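Local coordinates for protein regulator of chromosome condensation (Saccharomyces cerevisiae, PDB 3OF7) that promotes the exchange of GDP for GTP on the small GTPases GSP1 and GSP2, controls RNA metabolism and transport, and binds chromatin, at residues A[287-292]-A[299-304]; A[23-28]-A[433-438]; A[407-412]-A[416-421]. All coordinates share one frame; numbering follows the deposited sequence.

Contact 1: A[287-292]-A[299-304]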
ATOM      1  N   GLY A 287      17.545   0.897   7.135  1.00 16.55           N
ATOM      2  CA  GLY A 287      16.941   1.309   8.407  1.00 16.86           C
ATOM      3  C   GLY A 287      15.454   1.598   8.270  1.00 16.78           C
ATOM      4  O   GLY A 287      14.872   2.299   9.105  1.00 17.63           O
ATOM      5  N   GLN A 288      14.833   1.040   7.228  1.00 16.50           N
ATOM      6  CA  GLN A 288      13.395   1.232   6.989  1.00 16.24           C
ATOM      7  C   GLN A 288      12.521   0.653   8.120  1.00 16.40           C
ATOM      8  O   GLN A 288      11.372   1.059   8.287  1.00 16.15           O
ATOM      9  CB  GLN A 288      12.969   0.681   5.620  1.00 16.13           C
ATOM     10  CG  GLN A 288      13.226  -0.810   5.383  1.00 15.21           C
ATOM     11  CD  GLN A 288      14.542  -1.099   4.666  1.00 14.65           C
ATOM     12  OE1 GLN A 288      15.604  -0.643   5.083  1.00 15.71           O
ATOM     13  NE2 GLN A 288      14.474  -1.888   3.594  1.00 14.77           N
ATOM     14  N   CYS A 289      13.068  -0.286   8.894  1.00 16.89           N
ATOM     15  CA  CYS A 289      12.350  -0.841  10.049  1.00 17.10           C
ATOM     16  C   CYS A 289      12.305   0.134  11.232  1.00 17.58           C
ATOM     17  O   CYS A 289      11.481  -0.029  12.138  1.00 18.11           O
ATOM     18  CB  CYS A 289      12.943  -2.186  10.480  1.00 16.66           C
ATOM     19  SG  CYS A 289      12.580  -3.554   9.360  1.00 17.94           S
ATOM     20  N   GLY A 290      13.187   1.136  11.213  1.00 18.47           N
ATOM     21  CA  GLY A 290      13.215   2.203  12.219  1.00 19.74           C
ATOM     22  C   GLY A 290      13.601   1.761  13.628  1.00 21.21           C
ATOM     23  O   GLY A 290      13.176   2.374  14.613  1.00 20.86           O
ATOM     24  N   VAL A 291      14.415   0.713  13.729  1.00 21.88           N
ATOM     25  CA  VAL A 291      14.699   0.102  15.033  1.00 23.52           C
ATOM     26  C   VAL A 291      16.089   0.411  15.602  1.00 24.80           C
ATOM     27  O   VAL A 291      16.324   0.225  16.797  1.00 25.32           O
ATOM     28  CB  VAL A 291      14.495  -1.434  15.006  1.00 23.26           C
ATOM     29  CG1 VAL A 291      13.014  -1.772  14.887  1.00 22.97           C
ATOM     30  CG2 VAL A 291      15.310  -2.078  13.883  1.00 23.22           C
ATOM     31  N   SER A 292      16.997   0.889  14.760  1.00 25.63           N
ATOM     32  CA  SER A 292      18.401   1.008  15.154  1.00 27.21           C
ATOM     33  C   SER A 292      19.104   2.106  14.368  1.00 27.37           C
ATOM     34  O   SER A 292      18.816   2.317  13.190  1.00 27.45           O
ATOM     35  CB  SER A 292      19.109  -0.332  14.918  1.00 26.98           C
ATOM     36  OG  SER A 292      20.506  -0.229  15.105  1.00 29.46           O
ATOM     37  N   ALA A 299      21.237  -6.296   6.189  1.00 25.04           N
ATOM     38  CA  ALA A 299      20.615  -6.411   7.508  1.00 24.55           C
ATOM     39  C   ALA A 299      19.174  -6.894   7.393  1.00 24.17           C
ATOM     40  O   ALA A 299      18.408  -6.391   6.569  1.00 23.67           O
ATOM     41  CB  ALA A 299      20.668  -5.089   8.247  1.00 24.50           C
ATOM     42  N   LEU A 300      18.834  -7.898   8.196  1.00 23.72           N
ATOM     43  CA  LEU A 300      17.448  -8.335   8.357  1.00 23.90           C
ATOM     44  C   LEU A 300      17.088  -8.323   9.827  1.00 24.20           C
ATOM     45  O   LEU A 300      17.911  -8.666  10.684  1.00 24.32           O
ATOM     46  CB  LEU A 300      17.228  -9.743   7.803  1.00 23.87           C
ATOM     47  CG  LEU A 300      17.617 -10.072   6.362  1.00 24.02           C
ATOM     48  CD1 LEU A 300      17.500 -11.584   6.126  1.00 24.62           C
ATOM     49  CD2 LEU A 300      16.761  -9.296   5.369  1.00 22.35           C
ATOM     50  N   VAL A 301      15.860  -7.917  10.117  1.00 24.08           N
ATOM     51  CA  VAL A 301      15.339  -7.987  11.472  1.00 24.51           C
ATOM     52  C   VAL A 301      14.534  -9.277  11.535  1.00 25.12           C
ATOM     53  O   VAL A 301      13.508  -9.427  10.857  1.00 24.81           O
ATOM     54  CB  VAL A 301      14.506  -6.728  11.831  1.00 24.01           C
ATOM     55  CG1 VAL A 301      13.947  -6.817  13.251  1.00 23.72           C
ATOM     56  CG2 VAL A 301      15.365  -5.484  11.691  1.00 24.00           C
ATOM     57  N   THR A 302      15.036 -10.230  12.315  1.00 26.13           N
ATOM     58  CA  THR A 302      14.431 -11.558  12.375  1.00 27.31           C
ATOM     59  C   THR A 302      13.242 -11.600  13.338  1.00 27.73           C
ATOM     60  O   THR A 302      12.127 -11.925  12.944  1.00 28.39           O
ATOM     61  CB  THR A 302      15.465 -12.645  12.722  0.90 27.55           C
ATOM     62  OG1 THR A 302      16.143 -12.285  13.930  0.90 28.51           O
ATOM     63  CG2 THR A 302      16.484 -12.784  11.588  1.00 27.88           C
ATOM     64  N   LYS A 303      13.475 -11.268  14.598  1.00 28.30           N
ATOM     65  CA  LYS A 303      12.369 -11.175  15.543  1.00 28.86           C
ATOM     66  C   LYS A 303      11.851  -9.746  15.576  1.00 28.83           C
ATOM     67  O   LYS A 303      12.645  -8.807  15.591  1.00 28.76           O
ATOM     68  CB  LYS A 303      12.791 -11.635  16.934  1.00 28.90           C
ATOM     69  CG  LYS A 303      12.730 -13.148  17.108  1.00 30.30           C
ATOM     70  N   PRO A 304      10.516  -9.574  15.592  1.00 29.28           N
ATOM     71  CA  PRO A 304       9.950  -8.229  15.621  1.00 29.38           C
ATOM     72  C   PRO A 304      10.577  -7.396  16.727  1.00 29.78           C
ATOM     73  O   PRO A 304      10.737  -7.874  17.856  1.00 29.84           O
ATOM     74  CB  PRO A 304       8.469  -8.481  15.894  1.00 29.35           C
ATOM     75  CG  PRO A 304       8.217  -9.820  15.302  1.00 29.57           C
ATOM     76  CD  PRO A 304       9.463 -10.607  15.593  1.00 29.26           C
TER
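Val301 meets Cys289 and Val291 through a single methyl group, CG2, which illustrates how a loop can be fastened to a neighbouring strand without any polar bond between the two. The distance from Val301 CG2 to Cys289 SG is 4.1 Å. The second separation is also 4.1 Å, from Val301 CG2 to Val291 CG2. The two directions diverge by a little over 80° at the methyl carbon, and the sulfur and the Val291 methyl stand 5.5 Å apart, measured from Cys289 SG to Val291 CG2, so the one methyl touches both partners at nearly a right angle.

The torsions explain this choice of branch. Val301 has CG1 anti to its own N (chi1 179°), which leaves CG2 beside that nitrogen and aimed at the loop. Val291 offers CG2, the branch flanked by both its backbone N and its carbonyl carbon, and the two valines pass alongside one another, running opposite ways, instead of meeting head on. The CB of Cys289 points toward the strand.

The loop is held by its own turn and by side chains around it. A type I turn runs from Gly287 to Gly290, closed by Gly290 N to Gly287 O at 2.9 Å, and positive phi at both glycines suits residues lacking a side chain. Asn284 OD1 accepts from Cys289 N, while Cys289 O and Gln288 O bond to the hydroxyls of Ser280 and Ser325.

Strand 300-302 is attached separately, Val301 sharing backbone bonding with Gly282. Since methyl and sulfur contacts have little directional demand, the cross-contact contributes shape and dispersion in a largely buried place, and much of the directional bonding in this corner of RCC1 repeat 5 comes from backbone and polar side chains such as Ser280, Ser325 and Asn284.

Contact 2: A[23-28]-A[433-438]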
ATOM      1  N   TYR A  23     -10.422   2.032   4.642  1.00 19.77           N
ATOM      2  CA  TYR A  23     -10.518   1.360   3.347  1.00 19.45           C
ATOM      3  C   TYR A  23     -11.708   1.731   2.482  1.00 19.41           C
ATOM      4  O   TYR A  23     -11.579   1.799   1.263  1.00 19.74           O
ATOM      5  CB  TYR A  23     -10.440  -0.159   3.519  1.00 18.68           C
ATOM      6  CG  TYR A  23      -9.173  -0.597   4.209  1.00 18.72           C
ATOM      7  CD1 TYR A  23      -7.920  -0.254   3.691  1.00 17.76           C
ATOM      8  CD2 TYR A  23      -9.220  -1.356   5.383  1.00 18.73           C
ATOM      9  CE1 TYR A  23      -6.747  -0.655   4.327  1.00 19.47           C
ATOM     10  CE2 TYR A  23      -8.043  -1.764   6.026  1.00 18.28           C
ATOM     11  CZ  TYR A  23      -6.820  -1.409   5.491  1.00 19.38           C
ATOM     12  OH  TYR A  23      -5.663  -1.809   6.117  1.00 20.46           O
ATOM     13  N   LEU A  24     -12.858   1.964   3.106  1.00 19.26           N
ATOM     14  CA  LEU A  24     -14.089   2.183   2.355  1.00 19.51           C
ATOM     15  C   LEU A  24     -14.556   3.630   2.445  1.00 19.78           C
ATOM     16  O   LEU A  24     -14.683   4.193   3.541  1.00 20.40           O
ATOM     17  CB  LEU A  24     -15.195   1.233   2.844  1.00 19.46           C
ATOM     18  CG  LEU A  24     -14.866  -0.264   2.940  1.00 20.30           C
ATOM     19  CD1 LEU A  24     -16.070  -1.047   3.470  1.00 20.24           C
ATOM     20  CD2 LEU A  24     -14.383  -0.843   1.603  1.00 19.18           C
ATOM     21  N   SER A  25     -14.792   4.233   1.286  1.00 19.60           N
ATOM     22  CA  SER A  25     -15.402   5.541   1.226  1.00 19.34           C
ATOM     23  C   SER A  25     -16.926   5.381   1.257  1.00 19.50           C
ATOM     24  O   SER A  25     -17.475   4.457   0.639  1.00 18.56           O
ATOM     25  CB  SER A  25     -14.956   6.258  -0.045  1.00 19.21           C
ATOM     26  OG  SER A  25     -15.577   7.518  -0.163  1.00 19.84           O
ATOM     27  N   VAL A  26     -17.611   6.264   1.981  1.00 19.80           N
ATOM     28  CA  VAL A  26     -19.087   6.244   1.987  1.00 21.24           C
ATOM     29  C   VAL A  26     -19.619   6.730   0.635  1.00 21.24           C
ATOM     30  O   VAL A  26     -20.608   6.207   0.118  1.00 22.02           O
ATOM     31  CB  VAL A  26     -19.686   7.070   3.156  1.00 21.17           C
ATOM     32  CG1 VAL A  26     -21.228   7.001   3.148  1.00 23.36           C
ATOM     33  CG2 VAL A  26     -19.144   6.579   4.489  1.00 22.45           C
ATOM     34  N   GLN A  27     -18.935   7.709   0.052  1.00 20.99           N
ATOM     35  CA  GLN A  27     -19.320   8.274  -1.233  1.00 20.80           C
ATOM     36  C   GLN A  27     -18.555   7.603  -2.364  1.00 19.95           C
ATOM     37  O   GLN A  27     -17.364   7.321  -2.214  1.00 19.83           O
ATOM     38  CB  GLN A  27     -18.989   9.766  -1.278  1.00 21.19           C
ATOM     39  CG  GLN A  27     -19.306  10.560  -0.026  0.70 23.61           C
ATOM     40  CD  GLN A  27     -18.709  11.959  -0.090  0.70 25.68           C
ATOM     41  OE1 GLN A  27     -19.157  12.792  -0.867  1.00 28.64           O
ATOM     42  NE2 GLN A  27     -17.684  12.215   0.722  0.80 27.21           N
ATOM     43  N   PRO A  28     -19.221   7.375  -3.514  1.00 19.53           N
ATOM     44  CA  PRO A  28     -18.486   6.909  -4.693  1.00 18.91           C
ATOM     45  C   PRO A  28     -17.495   7.990  -5.138  1.00 18.26           C
ATOM     46  O   PRO A  28     -17.724   9.183  -4.887  1.00 18.08           O
ATOM     47  CB  PRO A  28     -19.588   6.680  -5.733  1.00 19.28           C
ATOM     48  CG  PRO A  28     -20.709   7.569  -5.292  1.00 19.71           C
ATOM     49  CD  PRO A  28     -20.657   7.557  -3.798  1.00 19.45           C
ATOM     50  N   ASN A 433     -11.779  17.052  -3.076  1.00 17.62           N
ATOM     51  CA  ASN A 433     -11.484  16.571  -1.753  1.00 16.99           C
ATOM     52  C   ASN A 433     -10.947  15.145  -1.942  1.00 16.45           C
ATOM     53  O   ASN A 433     -11.711  14.231  -2.212  1.00 16.10           O
ATOM     54  CB  ASN A 433     -12.796  16.576  -0.949  1.00 17.86           C
ATOM     55  CG  ASN A 433     -12.592  16.349   0.528  1.00 19.68           C
ATOM     56  OD1 ASN A 433     -13.440  15.737   1.202  1.00 22.78           O
ATOM     57  ND2 ASN A 433     -11.488  16.848   1.053  1.00 22.34           N
ATOM     58  N   ILE A 434      -9.631  14.971  -1.845  1.00 15.73           N
ATOM     59  CA  ILE A 434      -9.011  13.646  -2.026  1.00 15.05           C
ATOM     60  C   ILE A 434      -9.272  12.806  -0.774  1.00 15.04           C
ATOM     61  O   ILE A 434      -9.007  13.257   0.345  1.00 14.64           O
ATOM     62  CB  ILE A 434      -7.486  13.746  -2.323  1.00 15.62           C
ATOM     63  CG1 ILE A 434      -7.230  14.520  -3.635  1.00 14.34           C
ATOM     64  CG2 ILE A 434      -6.824  12.346  -2.370  1.00 14.46           C
ATOM     65  CD1 ILE A 434      -7.889  13.896  -4.890  1.00 15.69           C
ATOM     66  N   ILE A 435      -9.794  11.599  -0.977  1.00 14.98           N
ATOM     67  CA  ILE A 435     -10.239  10.740   0.131  1.00 15.51           C
ATOM     68  C   ILE A 435      -9.298   9.543   0.322  1.00 15.10           C
ATOM     69  O   ILE A 435      -8.915   9.218   1.460  1.00 15.79           O
ATOM     70  CB  ILE A 435     -11.706  10.248  -0.087  1.00 15.58           C
ATOM     71  CG1 ILE A 435     -12.667  11.415  -0.371  1.00 17.17           C
ATOM     72  CG2 ILE A 435     -12.215   9.415   1.109  1.00 16.91           C
ATOM     73  CD1 ILE A 435     -12.751  12.438   0.738  1.00 19.07           C
ATOM     74  N   LEU A 436      -8.927   8.896  -0.783  1.00 14.30           N
ATOM     75  CA  LEU A 436      -8.077   7.703  -0.735  1.00 13.96           C
ATOM     76  C   LEU A 436      -6.887   7.859  -1.670  1.00 14.21           C
ATOM     77  O   LEU A 436      -7.005   8.481  -2.721  1.00 13.94           O
ATOM     78  CB  LEU A 436      -8.879   6.453  -1.125  1.00 14.03           C
ATOM     79  CG  LEU A 436     -10.094   6.045  -0.277  1.00 14.33           C
ATOM     80  CD1 LEU A 436     -10.835   4.876  -0.951  1.00 16.03           C
ATOM     81  CD2 LEU A 436      -9.722   5.673   1.158  1.00 16.17           C
ATOM     82  N   VAL A 437      -5.739   7.315  -1.276  1.00 13.90           N
ATOM     83  CA  VAL A 437      -4.563   7.284  -2.141  1.00 13.86           C
ATOM     84  C   VAL A 437      -3.884   5.928  -2.044  1.00 13.89           C
ATOM     85  O   VAL A 437      -3.976   5.270  -1.012  1.00 13.57           O
ATOM     86  CB  VAL A 437      -3.520   8.373  -1.786  1.00 14.36           C
ATOM     87  CG1 VAL A 437      -4.021   9.753  -2.201  1.00 14.51           C
ATOM     88  CG2 VAL A 437      -3.155   8.337  -0.301  1.00 14.00           C
ATOM     89  N   GLY A 438      -3.211   5.529  -3.118  1.00 13.66           N
ATOM     90  CA  GLY A 438      -2.453   4.272  -3.158  1.00 14.05           C
ATOM     91  C   GLY A 438      -1.337   4.426  -4.168  1.00 13.83           C
ATOM     92  O   GLY A 438      -1.429   5.260  -5.072  1.00 13.03           O
TER
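Backbones 23-28 and 433-438 come together at Ser25 and Ile435, whose CA atoms are 7.4 Å apart, with no hydrogen bond between a segment lacking regular strand structure and one that is strand throughout. A classic beta bulge brings consecutive residues of the strand to bear: Ile435 and Leu436 both stand opposite Gly447, and both send their side chains toward the incoming segment.

Leu436 reaches with CD1, which touches the backbone rather than a side chain, lying 3.9 Å from Tyr23 O. The Tyr23 carbonyl also takes a hydrogen bond with Ser71 OG. The same leucine methyl approaches Ser25 more loosely, at 4.4 Å from Ser25 CB to Leu436 CD1. Ile435 uses its branch methyl, and Ser25 OG lies 4.1 Å from Ile435 CG2.

Ser25 OG also bonds within its own segment. With OG anti to the backbone N (chi1 178°), the hydroxyl turns along its own chain and donates to Gln27 O at a Ser25 OG to Gln27 O distance of 2.7 Å, in the carbonyl plane and on a lone pair, the angle at the oxygen being 135°. An alanine here removes the hydroxyl, which would probably leave Gln27 O without its mate within the segment, the bend freer to turn and Ile435 CG2 less closely covered.

Around the contact, Leu29 touches both Ile435 and Leu436, and Phe72 of strand 69-74 packs on Leu436. Ser25 pairs through its backbone with Ile70, and Tyr23 OH bonds to Gln208 NE2. N-terminal strand 30-34 joins C-terminal strands 443-450 and 432-439 in one blade, which closes the propeller ring, and 23-28, following helix 20-23, lies across that blade and the next, whose edge is strand 69-74.

Contact 3: A[407-412]-A[416-421]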
ATOM      1  N   TYR A 407       7.479   9.805 -12.894  1.00 17.73           N
ATOM      2  CA  TYR A 407       6.393  10.802 -12.748  1.00 17.90           C
ATOM      3  C   TYR A 407       5.285  10.337 -11.805  1.00 17.21           C
ATOM      4  O   TYR A 407       4.164  10.848 -11.847  1.00 17.12           O
ATOM      5  CB  TYR A 407       5.801  11.207 -14.115  1.00 18.32           C
ATOM      6  CG  TYR A 407       6.853  11.525 -15.152  1.00 20.67           C
ATOM      7  CD1 TYR A 407       7.515  12.755 -15.143  1.00 22.68           C
ATOM      8  CD2 TYR A 407       7.203  10.590 -16.128  1.00 22.02           C
ATOM      9  CE1 TYR A 407       8.496  13.052 -16.085  1.00 24.16           C
ATOM     10  CE2 TYR A 407       8.188  10.877 -17.078  1.00 24.49           C
ATOM     11  CZ  TYR A 407       8.822  12.109 -17.049  1.00 25.17           C
ATOM     12  OH  TYR A 407       9.790  12.409 -17.981  1.00 28.34           O
ATOM     13  N   ALA A 408       5.610   9.372 -10.948  1.00 17.00           N
ATOM     14  CA  ALA A 408       4.650   8.812  -9.998  1.00 16.66           C
ATOM     15  C   ALA A 408       4.237   9.835  -8.934  1.00 16.31           C
ATOM     16  O   ALA A 408       3.217   9.664  -8.260  1.00 16.52           O
ATOM     17  CB  ALA A 408       5.235   7.562  -9.346  1.00 16.77           C
ATOM     18  N   VAL A 409       5.036  10.889  -8.781  1.00 15.79           N
ATOM     19  CA  VAL A 409       4.709  11.967  -7.853  1.00 15.76           C
ATOM     20  C   VAL A 409       3.650  12.926  -8.422  1.00 16.33           C
ATOM     21  O   VAL A 409       3.034  13.683  -7.670  1.00 16.01           O
ATOM     22  CB  VAL A 409       5.969  12.744  -7.359  1.00 15.82           C
ATOM     23  CG1 VAL A 409       6.896  11.820  -6.573  1.00 15.49           C
ATOM     24  CG2 VAL A 409       6.719  13.398  -8.529  1.00 14.72           C
ATOM     25  N   GLY A 410       3.436  12.872  -9.740  1.00 17.15           N
ATOM     26  CA  GLY A 410       2.414  13.696 -10.418  1.00 18.24           C
ATOM     27  C   GLY A 410       2.670  15.194 -10.311  1.00 19.47           C
ATOM     28  O   GLY A 410       1.738  15.993 -10.132  1.00 19.62           O
ATOM     29  N   LEU A 411       3.934  15.577 -10.409  1.00 20.13           N
ATOM     30  CA  LEU A 411       4.307  16.983 -10.264  1.00 21.34           C
ATOM     31  C   LEU A 411       4.718  17.636 -11.591  1.00 22.61           C
ATOM     32  O   LEU A 411       5.333  18.701 -11.607  1.00 23.02           O
ATOM     33  CB  LEU A 411       5.375  17.141  -9.167  1.00 21.18           C
ATOM     34  CG  LEU A 411       4.872  16.788  -7.753  1.00 20.35           C
ATOM     35  CD1 LEU A 411       6.010  16.724  -6.741  1.00 19.89           C
ATOM     36  CD2 LEU A 411       3.783  17.763  -7.263  1.00 19.21           C
ATOM     37  N   GLY A 412       4.354  16.997 -12.700  1.00 23.44           N
ATOM     38  CA  GLY A 412       4.570  17.572 -14.026  1.00 24.86           C
ATOM     39  C   GLY A 412       5.817  17.087 -14.749  1.00 25.73           C
ATOM     40  O   GLY A 412       6.379  16.045 -14.393  1.00 25.25           O
ATOM     41  N   ASP A 416      13.498  15.080 -12.057  1.00 26.90           N
ATOM     42  CA  ASP A 416      14.280  15.144 -10.817  1.00 26.33           C
ATOM     43  C   ASP A 416      13.454  14.702  -9.617  1.00 25.38           C
ATOM     44  O   ASP A 416      12.240  14.943  -9.569  1.00 25.44           O
ATOM     45  CB  ASP A 416      14.824  16.553 -10.577  0.90 26.81           C
ATOM     46  CG  ASP A 416      15.504  17.128 -11.801  0.70 28.54           C
ATOM     47  OD1 ASP A 416      14.797  17.713 -12.652  0.70 30.93           O
ATOM     48  OD2 ASP A 416      16.740  16.989 -11.910  0.80 30.67           O
ATOM     49  N   ASP A 417      14.112  14.057  -8.658  1.00 23.91           N
ATOM     50  CA  ASP A 417      13.451  13.625  -7.423  1.00 22.64           C
ATOM     51  C   ASP A 417      12.927  14.817  -6.627  1.00 22.08           C
ATOM     52  O   ASP A 417      13.514  15.903  -6.664  1.00 21.56           O
ATOM     53  CB  ASP A 417      14.401  12.792  -6.566  1.00 22.19           C
ATOM     54  CG  ASP A 417      14.946  11.574  -7.303  1.00 21.85           C
ATOM     55  OD1 ASP A 417      14.274  11.066  -8.228  1.00 21.50           O
ATOM     56  OD2 ASP A 417      16.051  11.122  -6.947  1.00 21.54           O
ATOM     57  N   THR A 418      11.808  14.605  -5.927  1.00 20.94           N
ATOM     58  CA  THR A 418      11.170  15.643  -5.123  1.00 20.17           C
ATOM     59  C   THR A 418      11.531  15.450  -3.654  1.00 19.82           C
ATOM     60  O   THR A 418      11.200  14.425  -3.047  1.00 19.40           O
ATOM     61  CB  THR A 418       9.634  15.665  -5.328  1.00 20.29           C
ATOM     62  OG1 THR A 418       9.334  15.924  -6.703  1.00 19.53           O
ATOM     63  CG2 THR A 418       8.985  16.731  -4.464  1.00 20.13           C
ATOM     64  N   GLU A 419      12.200  16.455  -3.089  1.00 19.44           N
ATOM     65  CA  GLU A 419      12.859  16.328  -1.783  1.00 19.60           C
ATOM     66  C   GLU A 419      11.939  16.285  -0.562  1.00 19.38           C
ATOM     67  O   GLU A 419      12.217  15.566   0.400  1.00 19.27           O
ATOM     68  CB  GLU A 419      13.911  17.428  -1.608  1.00 19.81           C
ATOM     69  CG  GLU A 419      14.834  17.208  -0.420  1.00 21.04           C
ATOM     70  CD  GLU A 419      15.981  18.206  -0.381  0.90 23.15           C
ATOM     71  OE1 GLU A 419      15.809  19.326  -0.905  1.00 25.62           O
ATOM     72  OE2 GLU A 419      17.046  17.871   0.176  1.00 22.80           O
ATOM     73  N   VAL A 420      10.872  17.077  -0.587  1.00 18.87           N
ATOM     74  CA  VAL A 420       9.954  17.183   0.542  1.00 18.67           C
ATOM     75  C   VAL A 420       8.523  17.079   0.021  1.00 17.90           C
ATOM     76  O   VAL A 420       8.295  17.287  -1.166  1.00 18.06           O
ATOM     77  CB  VAL A 420      10.124  18.527   1.313  1.00 18.80           C
ATOM     78  CG1 VAL A 420      11.472  18.572   2.036  1.00 19.56           C
ATOM     79  CG2 VAL A 420       9.965  19.735   0.375  1.00 18.84           C
ATOM     80  N   PRO A 421       7.557  16.759   0.906  1.00 17.80           N
ATOM     81  CA  PRO A 421       6.159  16.669   0.483  1.00 17.62           C
ATOM     82  C   PRO A 421       5.701  17.945  -0.236  1.00 18.18           C
ATOM     83  O   PRO A 421       5.773  19.045   0.322  1.00 18.49           O
ATOM     84  CB  PRO A 421       5.411  16.466   1.799  1.00 17.58           C
ATOM     85  CG  PRO A 421       6.415  15.745   2.660  1.00 17.89           C
ATOM     86  CD  PRO A 421       7.718  16.401   2.330  1.00 17.74           C
TER
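A type I turn ending in glycine, in the part of RCC1 repeat 7 that follows strand 398-402, packs through Val409 and Leu411 onto Thr418 in the short strand 418-419. The turn, from Tyr407 to Gly410, is closed by a backbone bond of 3.0 Å from Gly410 N to Tyr407 O. Positive phi suits Gly410, and at Gly412 the backbone angles would jam any side chain against the preceding carbonyl, so the chain beyond the turn also depends on a glycine.

Thr418 meets the loop with its whole branched end. Leu411 CD1 comes over it obliquely and makes the closest approach, 3.4 Å to Thr418 OG1. The same methyl is 3.7 Å from Thr418 CG2 and 4.0 Å from Thr418 CB, so it rests against both branches rather than on one tip. Val409 is the lighter partner, its CG2 lying 4.1 Å from Thr418 OG1.

Thr418 carries OG1 beside its backbone N and CG2 anti to that nitrogen (chi1 -60°), an orientation that leaves both branches open to the leucine. Leu411 extends its chain (chi2 170°), which carries CD1 across to the strand. The neighbour of the threonine hydroxyl is thus carbon on the loop side, and nothing in this pair acts as a polar bond.

Hydrogen bonds hold the two parts from outside: Ser444 OG reaches Ala408 O, Ser400 OG reaches Val409 O, and Thr418 pairs with Gly402 through the backbone. At Val420 the chain turns a corner, so that strand 421-423 can close the sheet beside 398-402. This pattern, a type I turn ending in glycine and set against a short strand that precedes the outer strand of a blade, recurs in repeats 5 and 7 of this RCC1-type beta-propeller.

Contacts 1 and 3 join equivalent elements in RCC1 repeats 5 and 7: a type I turn after the third strand of a blade and the short strand before its last. Their nearest CA atoms are equally far apart, yet contact 1 is largely buried and meets through sulfur and methyls, whereas the partly buried contact 3 exchanges the valine of the strand for a threonine. Their centres are 28 Å apart. Contact 2 differs in kind, a surface contact linking residues distant in sequence, with a serine, a carbonyl and bulged strand side chains. It approaches contact 3 to about 7 Å between nearest atoms and lies across the chain's centre from contact 1.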